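Local coordinates for protein nonribosomal peptide synthase (Streptomyces sp. MJ635-86F5, PDB 5JJP) that probably activates an aliphatic beta-amino acid with ATP as an adenylation enzyme of nonribosomal peptide synthesis, at residues Ala400-Asp408 with Gly415-Asp423; Ala358-Tyr367 with Val379-Pro388. All coordinates share one frame; numbering follows the deposited sequence.

Interaction 1: Ala400-Asp408 with Gly415-Asp423; sequences ATRAALVPD and GQVVFRTGD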
loop_
_atom_site.group_PDB
_atom_site.type_symbol
_atom_site.label_atom_id
_atom_site.label_comp_id
_atom_site.label_asym_id
_atom_site.label_seq_id
_atom_site.Cartn_x
_atom_site.Cartn_y
_atom_site.Cartn_z
ATOM N N ALA A 400 -1.393 -22.394 -7.284
ATOM C CA ALA A 400 -1.635 -21.045 -7.800
ATOM C C ALA A 400 -0.350 -20.200 -7.731
ATOM O O ALA A 400 -0.087 -19.367 -8.596
ATOM C CB ALA A 400 -2.761 -20.381 -7.053
ATOM N N THR A 401 0.497 -20.448 -6.746
ATOM C CA THR A 401 1.772 -19.727 -6.628
ATOM C C THR A 401 2.670 -20.012 -7.805
ATOM O O THR A 401 3.210 -19.087 -8.434
ATOM C CB THR A 401 2.453 -20.093 -5.328
ATOM O OG1 THR A 401 1.630 -19.619 -4.268
ATOM C CG2 THR A 401 3.838 -19.463 -5.201
ATOM N N ARG A 402 2.742 -21.289 -8.180
ATOM C CA ARG A 402 3.602 -21.724 -9.277
ATOM C C ARG A 402 3.109 -21.316 -10.656
ATOM O O ARG A 402 3.901 -21.124 -11.564
ATOM C CB ARG A 402 3.843 -23.251 -9.192
ATOM C CG ARG A 402 4.704 -23.827 -10.306
ATOM C CD ARG A 402 6.063 -23.105 -10.520
ATOM N NE ARG A 402 6.764 -23.657 -11.692
ATOM C CZ ARG A 402 6.591 -23.253 -12.960
ATOM N NH1 ARG A 402 5.750 -22.260 -13.275
ATOM N NH2 ARG A 402 7.297 -23.831 -13.929
ATOM N N ALA A 403 1.824 -21.147 -10.827
ATOM C CA ALA A 403 1.307 -20.630 -12.102
ATOM C C ALA A 403 1.590 -19.134 -12.258
ATOM O O ALA A 403 1.793 -18.672 -13.343
ATOM C CB ALA A 403 -0.194 -20.894 -12.234
ATOM N N ALA A 404 1.645 -18.393 -11.159
ATOM C CA ALA A 404 1.872 -16.929 -11.210
ATOM C C ALA A 404 3.351 -16.612 -11.176
ATOM O O ALA A 404 3.802 -15.784 -11.944
ATOM C CB ALA A 404 1.160 -16.250 -10.076
ATOM N N LEU A 405 4.110 -17.286 -10.305
ATOM C CA LEU A 405 5.549 -17.077 -10.206
ATOM C C LEU A 405 6.343 -18.158 -10.931
ATOM O O LEU A 405 6.543 -19.255 -10.389
ATOM C CB LEU A 405 5.964 -17.021 -8.739
ATOM C CG LEU A 405 5.454 -15.788 -7.979
ATOM C CD1 LEU A 405 5.734 -15.962 -6.511
ATOM C CD2 LEU A 405 6.132 -14.513 -8.456
ATOM N N VAL A 406 6.807 -17.830 -12.132
ATOM C CA VAL A 406 7.385 -18.788 -13.017
ATOM C C VAL A 406 8.860 -18.557 -13.282
ATOM O O VAL A 406 9.361 -17.429 -13.179
ATOM C CB VAL A 406 6.629 -18.855 -14.327
ATOM C CG1 VAL A 406 5.146 -19.004 -14.066
ATOM C CG2 VAL A 406 6.883 -17.621 -15.156
ATOM N N PRO A 407 9.571 -19.636 -13.643
ATOM C CA PRO A 407 10.979 -19.478 -14.000
ATOM C C PRO A 407 11.150 -18.442 -15.102
ATOM O O PRO A 407 10.333 -18.382 -16.027
ATOM C CB PRO A 407 11.361 -20.870 -14.545
ATOM C CG PRO A 407 10.443 -21.805 -13.845
ATOM C CD PRO A 407 9.129 -21.044 -13.804
ATOM N N ASP A 408 12.150 -17.588 -14.952
ATOM C CA ASP A 408 12.463 -16.585 -15.951
ATOM C C ASP A 408 12.460 -17.227 -17.344
ATOM O O ASP A 408 13.287 -18.077 -17.631
ATOM C CB ASP A 408 13.834 -16.021 -15.626
ATOM C CG ASP A 408 14.292 -14.961 -16.583
ATOM O OD1 ASP A 408 13.567 -14.566 -17.504
ATOM O OD2 ASP A 408 15.425 -14.498 -16.386
ATOM N N GLY A 415 17.346 -19.816 -11.647
ATOM C CA GLY A 415 16.517 -19.843 -10.437
ATOM C C GLY A 415 15.690 -18.571 -10.253
ATOM O O GLY A 415 14.811 -18.507 -9.394
ATOM N N GLN A 416 15.955 -17.538 -11.031
ATOM C CA GLN A 416 15.166 -16.315 -10.890
ATOM C C GLN A 416 13.754 -16.609 -11.335
ATOM O O GLN A 416 13.558 -17.325 -12.324
ATOM C CB GLN A 416 15.748 -15.179 -11.730
ATOM C CG GLN A 416 14.975 -13.880 -11.547
ATOM C CD GLN A 416 15.627 -12.651 -12.195
ATOM O OE1 GLN A 416 15.114 -11.537 -12.034
ATOM N NE2 GLN A 416 16.727 -12.835 -12.964
ATOM N N VAL A 417 12.775 -16.013 -10.635
ATOM C CA VAL A 417 11.374 -16.083 -11.046
ATOM C C VAL A 417 10.819 -14.730 -11.462
ATOM O O VAL A 417 11.348 -13.680 -11.124
ATOM C CB VAL A 417 10.439 -16.649 -9.956
ATOM C CG1 VAL A 417 10.741 -18.132 -9.683
ATOM C CG2 VAL A 417 10.500 -15.809 -8.693
ATOM N N VAL A 418 9.728 -14.794 -12.198
ATOM C CA VAL A 418 9.096 -13.640 -12.764
ATOM C C VAL A 418 7.573 -13.832 -12.560
ATOM O O VAL A 418 7.139 -14.956 -12.333
ATOM C CB VAL A 418 9.583 -13.598 -14.236
ATOM C CG1 VAL A 418 8.458 -13.574 -15.241
ATOM C CG2 VAL A 418 10.609 -12.495 -14.444
ATOM N N PHE A 419 6.786 -12.760 -12.634
ATOM C CA PHE A 419 5.347 -12.794 -12.318
ATOM C C PHE A 419 4.495 -12.628 -13.574
ATOM O O PHE A 419 4.581 -11.600 -14.262
ATOM C CB PHE A 419 5.018 -11.651 -11.319
ATOM C CG PHE A 419 3.540 -11.451 -11.042
ATOM C CD1 PHE A 419 2.732 -12.532 -10.720
ATOM C CD2 PHE A 419 2.983 -10.193 -11.096
ATOM C CE1 PHE A 419 1.388 -12.343 -10.453
ATOM C CE2 PHE A 419 1.653 -9.985 -10.847
ATOM C CZ PHE A 419 0.845 -11.064 -10.512
ATOM N N ARG A 420 3.708 -13.650 -13.893
ATOM C CA ARG A 420 2.737 -13.533 -14.964
ATOM C C ARG A 420 1.561 -12.777 -14.405
ATOM O O ARG A 420 0.830 -13.328 -13.596
ATOM C CB ARG A 420 2.246 -14.887 -15.450
ATOM C CG ARG A 420 3.316 -15.761 -16.106
ATOM C CD ARG A 420 2.684 -17.037 -16.614
ATOM N NE ARG A 420 1.659 -16.756 -17.627
ATOM C CZ ARG A 420 0.901 -17.678 -18.235
ATOM N NH1 ARG A 420 1.052 -18.966 -17.948
ATOM N NH2 ARG A 420 -0.030 -17.292 -19.113
ATOM N N THR A 421 1.371 -11.548 -14.893
ATOM C CA THR A 421 0.404 -10.611 -14.333
ATOM C C THR A 421 -1.019 -10.903 -14.625
ATOM O O THR A 421 -1.870 -10.373 -13.981
ATOM C CB THR A 421 0.611 -9.174 -14.888
ATOM O OG1 THR A 421 0.476 -9.169 -16.312
ATOM C CG2 THR A 421 1.994 -8.657 -14.538
ATOM N N GLY A 422 -1.279 -11.646 -15.685
ATOM C CA GLY A 422 -2.640 -11.789 -16.205
ATOM C C GLY A 422 -3.111 -10.558 -16.952
ATOM O O GLY A 422 -4.289 -10.461 -17.285
ATOM N N ASP A 423 -2.241 -9.582 -17.174
ATOM C CA ASP A 423 -2.610 -8.391 -17.939
ATOM C C ASP A 423 -2.125 -8.507 -19.394
ATOM O O ASP A 423 -1.006 -8.953 -19.647
ATOM C CB ASP A 423 -1.988 -7.119 -17.318
ATOM C CG ASP A 423 -2.515 -6.795 -15.949
ATOM O OD1 ASP A 423 -3.697 -7.106 -15.665
ATOM O OD2 ASP A 423 -1.752 -6.194 -15.144
HETATM O O HOH W 1 2.254 -20.478 -15.407
HETATM O O HOH W 2 17.418 -15.139 -14.616
#
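A short beta hairpin joins 405-407 to 417-421, in the antiparallel sheet at the C-terminal end of the modelled chain. The fold is that of an ANL-family adenylation enzyme. Helix 398-404 runs straight into the hairpin, and L405 is the first residue to leave helical geometry. V406 and V418 form the antiparallel hydrogen-bonded pair: V406 N donates to V418 O at 2.9 Å, and V418 N donates back to V406 O. The pairing continues past both ends of the short strand. R420 N reaches the last helical carbonyl, A404 O, at 2.9 Å and in the carbonyl plane. At the other end D408 N bonds to Q416 O at 3.0 Å, the donor tilted 26° from the Q416 carbonyl plane.

The side chains lie on two faces. On one, L405 and F419 are neighbours, with L405 CD2 4.2 Å from F419 CB. The F419 ring turns its edge to the helix end: A404 CB lies in the ring plane, 3.9 Å from CE1. CG of F419 is anti to the backbone N (chi1 172°), which brings the ring edge to A404. L390 and E333 also touch this side chain.

On the other face V406 packs against V418 and the aliphatic part of R420. V406 CG1 meets R420 CD at 4.1 Å. The R420 chain then bends at chi3 (61°), and its guanidinium has a salt bridge to E382. NH1 of R420 also donates to a water that in turn donates to A403 O, so the helix end is tied to the strand.

D408 has its salt bridge with R386 through OD1. Its OD2 accepts from a second water at 2.7 Å, and that water accepts from Q416 NE2 at 2.9 Å.

Interaction 2: Ala358-Tyr367 with Val379-Pro388; sequences AHHGAEMDVY and VVGEIYLRSP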
loop_
_atom_site.group_PDB
_atom_site.type_symbol
_atom_site.label_atom_id
_atom_site.label_comp_id
_atom_site.label_asym_id
_atom_site.label_seq_id
_atom_site.Cartn_x
_atom_site.Cartn_y
_atom_site.Cartn_z
ATOM N N ALA A 358 8.466 -0.254 -16.197
ATOM C CA ALA A 358 8.435 -0.607 -14.784
ATOM C C ALA A 358 9.201 0.417 -13.956
ATOM O O ALA A 358 10.053 1.092 -14.471
ATOM C CB ALA A 358 9.021 -1.976 -14.570
ATOM N N HIS A 359 8.883 0.542 -12.674
ATOM C CA HIS A 359 9.548 1.542 -11.796
ATOM C C HIS A 359 10.980 1.146 -11.597
ATOM O O HIS A 359 11.369 0.011 -11.890
ATOM C CB HIS A 359 8.879 1.671 -10.419
ATOM C CG HIS A 359 8.897 0.406 -9.611
ATOM N ND1 HIS A 359 10.023 -0.034 -8.943
ATOM C CD2 HIS A 359 7.924 -0.492 -9.349
ATOM C CE1 HIS A 359 9.738 -1.154 -8.301
ATOM N NE2 HIS A 359 8.467 -1.448 -8.524
ATOM N N HIS A 360 11.750 2.080 -11.060
ATOM C CA HIS A 360 13.166 1.941 -10.995
ATOM C C HIS A 360 13.472 0.632 -10.218
ATOM O O HIS A 360 12.880 0.361 -9.143
ATOM C CB HIS A 360 13.726 3.179 -10.342
ATOM C CG HIS A 360 15.199 3.188 -10.274
ATOM N ND1 HIS A 360 15.894 2.580 -9.243
ATOM C CD2 HIS A 360 16.123 3.686 -11.121
ATOM C CE1 HIS A 360 17.191 2.707 -9.466
ATOM N NE2 HIS A 360 17.355 3.374 -10.598
ATOM N N GLY A 361 14.368 -0.191 -10.757
ATOM C CA GLY A 361 14.690 -1.462 -10.122
ATOM C C GLY A 361 13.876 -2.672 -10.579
ATOM O O GLY A 361 14.082 -3.774 -10.072
ATOM N N ALA A 362 12.931 -2.459 -11.483
ATOM C CA ALA A 362 12.082 -3.524 -12.000
ATOM C C ALA A 362 12.086 -3.470 -13.504
ATOM O O ALA A 362 12.601 -2.509 -14.074
ATOM C CB ALA A 362 10.667 -3.366 -11.500
ATOM N N GLU A 363 11.484 -4.469 -14.143
ATOM C CA GLU A 363 11.349 -4.503 -15.597
ATOM C C GLU A 363 10.128 -5.324 -15.989
ATOM O O GLU A 363 9.845 -6.409 -15.438
ATOM C CB GLU A 363 12.600 -5.114 -16.220
ATOM C CG GLU A 363 12.789 -4.902 -17.725
ATOM C CD GLU A 363 13.839 -5.872 -18.264
ATOM O OE1 GLU A 363 13.500 -7.072 -18.442
ATOM O OE2 GLU A 363 15.006 -5.454 -18.491
ATOM N N MET A 364 9.389 -4.826 -16.977
ATOM C CA MET A 364 8.260 -5.592 -17.476
ATOM C C MET A 364 8.291 -5.587 -18.977
ATOM O O MET A 364 8.758 -4.635 -19.592
ATOM C CB MET A 364 6.942 -5.050 -16.951
ATOM C CG MET A 364 6.698 -3.597 -17.243
ATOM S SD MET A 364 5.126 -3.023 -16.536
ATOM C CE MET A 364 5.101 -1.428 -17.300
ATOM N N ASP A 365 7.839 -6.702 -19.553
ATOM C CA ASP A 365 7.761 -6.870 -21.001
ATOM C C ASP A 365 6.596 -7.791 -21.318
ATOM O O ASP A 365 5.974 -8.357 -20.416
ATOM C CB ASP A 365 9.070 -7.444 -21.556
ATOM C CG ASP A 365 9.250 -7.194 -23.088
ATOM O OD1 ASP A 365 8.432 -6.449 -23.725
ATOM O OD2 ASP A 365 10.209 -7.785 -23.645
ATOM N N VAL A 366 6.309 -7.941 -22.607
ATOM C CA VAL A 366 5.060 -8.547 -23.061
ATOM C C VAL A 366 5.428 -9.885 -23.714
ATOM O O VAL A 366 6.449 -9.970 -24.392
ATOM C CB VAL A 366 4.349 -7.495 -23.919
ATOM C CG1 VAL A 366 3.789 -8.049 -25.187
ATOM C CG2 VAL A 366 3.276 -6.807 -23.099
ATOM N N TYR A 367 4.651 -10.936 -23.433
ATOM C CA TYR A 367 4.996 -12.316 -23.830
ATOM C C TYR A 367 3.882 -12.987 -24.562
ATOM O O TYR A 367 2.735 -12.802 -24.218
ATOM C CB TYR A 367 5.352 -13.171 -22.616
ATOM C CG TYR A 367 6.790 -12.947 -22.155
ATOM C CD1 TYR A 367 7.144 -11.793 -21.459
ATOM C CD2 TYR A 367 7.791 -13.852 -22.460
ATOM C CE1 TYR A 367 8.447 -11.547 -21.077
ATOM C CE2 TYR A 367 9.088 -13.616 -22.080
ATOM C CZ TYR A 367 9.420 -12.449 -21.408
ATOM O OH TYR A 367 10.718 -12.243 -20.995
ATOM N N VAL A 379 1.971 -5.491 -31.063
ATOM C CA VAL A 379 1.391 -6.813 -30.912
ATOM C C VAL A 379 1.138 -7.094 -29.424
ATOM O O VAL A 379 2.040 -6.960 -28.579
ATOM C CB VAL A 379 2.304 -7.906 -31.515
ATOM C CG1 VAL A 379 1.749 -9.302 -31.206
ATOM C CG2 VAL A 379 2.451 -7.706 -33.016
ATOM N N VAL A 380 -0.093 -7.490 -29.131
ATOM C CA VAL A 380 -0.537 -7.725 -27.794
ATOM C C VAL A 380 -0.014 -9.042 -27.246
ATOM O O VAL A 380 -0.049 -10.052 -27.927
ATOM C CB VAL A 380 -2.080 -7.749 -27.742
ATOM C CG1 VAL A 380 -2.593 -8.334 -26.419
ATOM C CG2 VAL A 380 -2.624 -6.352 -27.944
ATOM N N GLY A 381 0.432 -9.022 -25.990
ATOM C CA GLY A 381 0.857 -10.227 -25.243
ATOM C C GLY A 381 0.587 -10.004 -23.761
ATOM O O GLY A 381 -0.000 -8.989 -23.390
ATOM N N GLU A 382 1.014 -10.953 -22.931
ATOM C CA GLU A 382 0.811 -10.880 -21.483
ATOM C C GLU A 382 2.013 -10.238 -20.802
ATOM O O GLU A 382 3.161 -10.557 -21.147
ATOM C CB GLU A 382 0.640 -12.266 -20.890
ATOM C CG GLU A 382 0.385 -12.226 -19.399
ATOM C CD GLU A 382 0.116 -13.598 -18.802
ATOM O OE1 GLU A 382 0.394 -14.608 -19.490
ATOM O OE2 GLU A 382 -0.293 -13.639 -17.623
ATOM N N ILE A 383 1.751 -9.313 -19.872
ATOM C CA ILE A 383 2.866 -8.653 -19.135
ATOM C C ILE A 383 3.425 -9.620 -18.106
ATOM O O ILE A 383 2.667 -10.164 -17.328
ATOM C CB ILE A 383 2.459 -7.359 -18.396
ATOM C CG1 ILE A 383 1.930 -6.315 -19.367
ATOM C CG2 ILE A 383 3.645 -6.767 -17.653
ATOM C CD1 ILE A 383 1.147 -5.201 -18.679
ATOM N N TYR A 384 4.734 -9.883 -18.206
ATOM C CA TYR A 384 5.538 -10.557 -17.180
ATOM C C TYR A 384 6.386 -9.499 -16.449
ATOM O O TYR A 384 7.086 -8.719 -17.076
ATOM C CB TYR A 384 6.493 -11.578 -17.763
ATOM C CG TYR A 384 5.865 -12.864 -18.287
ATOM C CD1 TYR A 384 4.598 -12.875 -18.891
ATOM C CD2 TYR A 384 6.583 -14.053 -18.266
ATOM C CE1 TYR A 384 4.059 -14.055 -19.416
ATOM C CE2 TYR A 384 6.064 -15.238 -18.773
ATOM C CZ TYR A 384 4.814 -15.235 -19.363
ATOM O OH TYR A 384 4.286 -16.391 -19.854
ATOM N N LEU A 385 6.284 -9.487 -15.098
ATOM C CA LEU A 385 6.990 -8.505 -14.258
ATOM C C LEU A 385 8.176 -9.155 -13.537
ATOM O O LEU A 385 8.039 -10.130 -12.816
ATOM C CB LEU A 385 6.023 -7.892 -13.285
ATOM C CG LEU A 385 6.557 -6.905 -12.266
ATOM C CD1 LEU A 385 7.012 -5.580 -12.849
ATOM C CD2 LEU A 385 5.436 -6.663 -11.282
ATOM N N ARG A 386 9.352 -8.601 -13.792
ATOM C CA ARG A 386 10.567 -8.977 -13.162
ATOM C C ARG A 386 10.837 -7.878 -12.113
ATOM O O ARG A 386 11.066 -6.729 -12.460
ATOM C CB ARG A 386 11.678 -9.009 -14.209
ATOM C CG ARG A 386 13.037 -9.420 -13.698
ATOM C CD ARG A 386 14.092 -9.271 -14.772
ATOM N NE ARG A 386 13.723 -9.977 -16.006
ATOM C CZ ARG A 386 14.021 -11.259 -16.240
ATOM N NH1 ARG A 386 14.673 -11.997 -15.350
ATOM N NH2 ARG A 386 13.675 -11.791 -17.379
ATOM N N SER A 387 10.852 -8.236 -10.835
ATOM C CA SER A 387 10.990 -7.247 -9.802
ATOM C C SER A 387 11.326 -7.836 -8.442
ATOM O O SER A 387 10.726 -8.836 -8.040
ATOM C CB SER A 387 9.649 -6.500 -9.677
ATOM O OG SER A 387 9.609 -5.651 -8.527
ATOM N N PRO A 388 12.133 -7.108 -7.657
ATOM C CA PRO A 388 12.328 -7.479 -6.280
ATOM C C PRO A 388 11.112 -7.293 -5.358
ATOM O O PRO A 388 11.103 -7.781 -4.231
ATOM C CB PRO A 388 13.480 -6.552 -5.853
ATOM C CG PRO A 388 13.325 -5.323 -6.676
ATOM C CD PRO A 388 12.813 -5.835 -7.981
#
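Y367 and Y384 stack face to face, their centroids 4.3 Å apart and their planes at 21°. The side chains cross at about a right angle. Y367 CG sits over the centre of the Y384 ring, while Y384 CD2 lies over the rim of the Y367 ring. CB of Y367 adds a CH-pi contact to the same face of Y384, 3.6 Å from CE1. Y384 holds CG anti to its carbonyl carbon (chi1 -72°), which lays its ring against CB and CG of Y367. An alanine in place of Y384 is likely to leave one face of the Y367 ring without its stacking partner and the ring freer to turn.

R386 and E363 lie on the same face, side by side and pointing the same way. Their carboxylate and guanidinium planes are 78° apart, and E363 OE1 to R386 NE is a long salt bridge at 3.8 Å. The stronger partner of R386 is D408.

These pairs sit on antiparallel strands 363-367 and 381-386 of the C-terminal sheet, where 381-386 also pairs with 417-427. Six backbone bonds join E363 to R386, D365 to Y384 and Y367 to E382.

The other face is apolar. M364 and I383 run side by side, M364 CB 3.8 Å from I383 CG2. V366 crosses I383 obliquely, CG2 to CG1 at 4.0 Å. Y329 and L433 cover M364 and I383. G381 leaves room for V366 CG1, 3.6 Å from G381 N.

How the interactions relate
Both interactions belong to one antiparallel sheet. Strand 381-386 of interaction 2 pairs directly with strand 417-427 of interaction 1, so the two contacts flank that pairing. Their centres are 11 Å apart. Both are partly buried. Interaction 2 is the larger and relies on a tyrosine stack and an apolar face turned to strands 324-329 and 433-438. Interaction 1 involves a short strand and a helix end, and uses waters at its margins. Two salt bridges cross from one contact to the other, each joining an arginine of one to an acid of the other. T421 OG1 probably also bonds to I383 O.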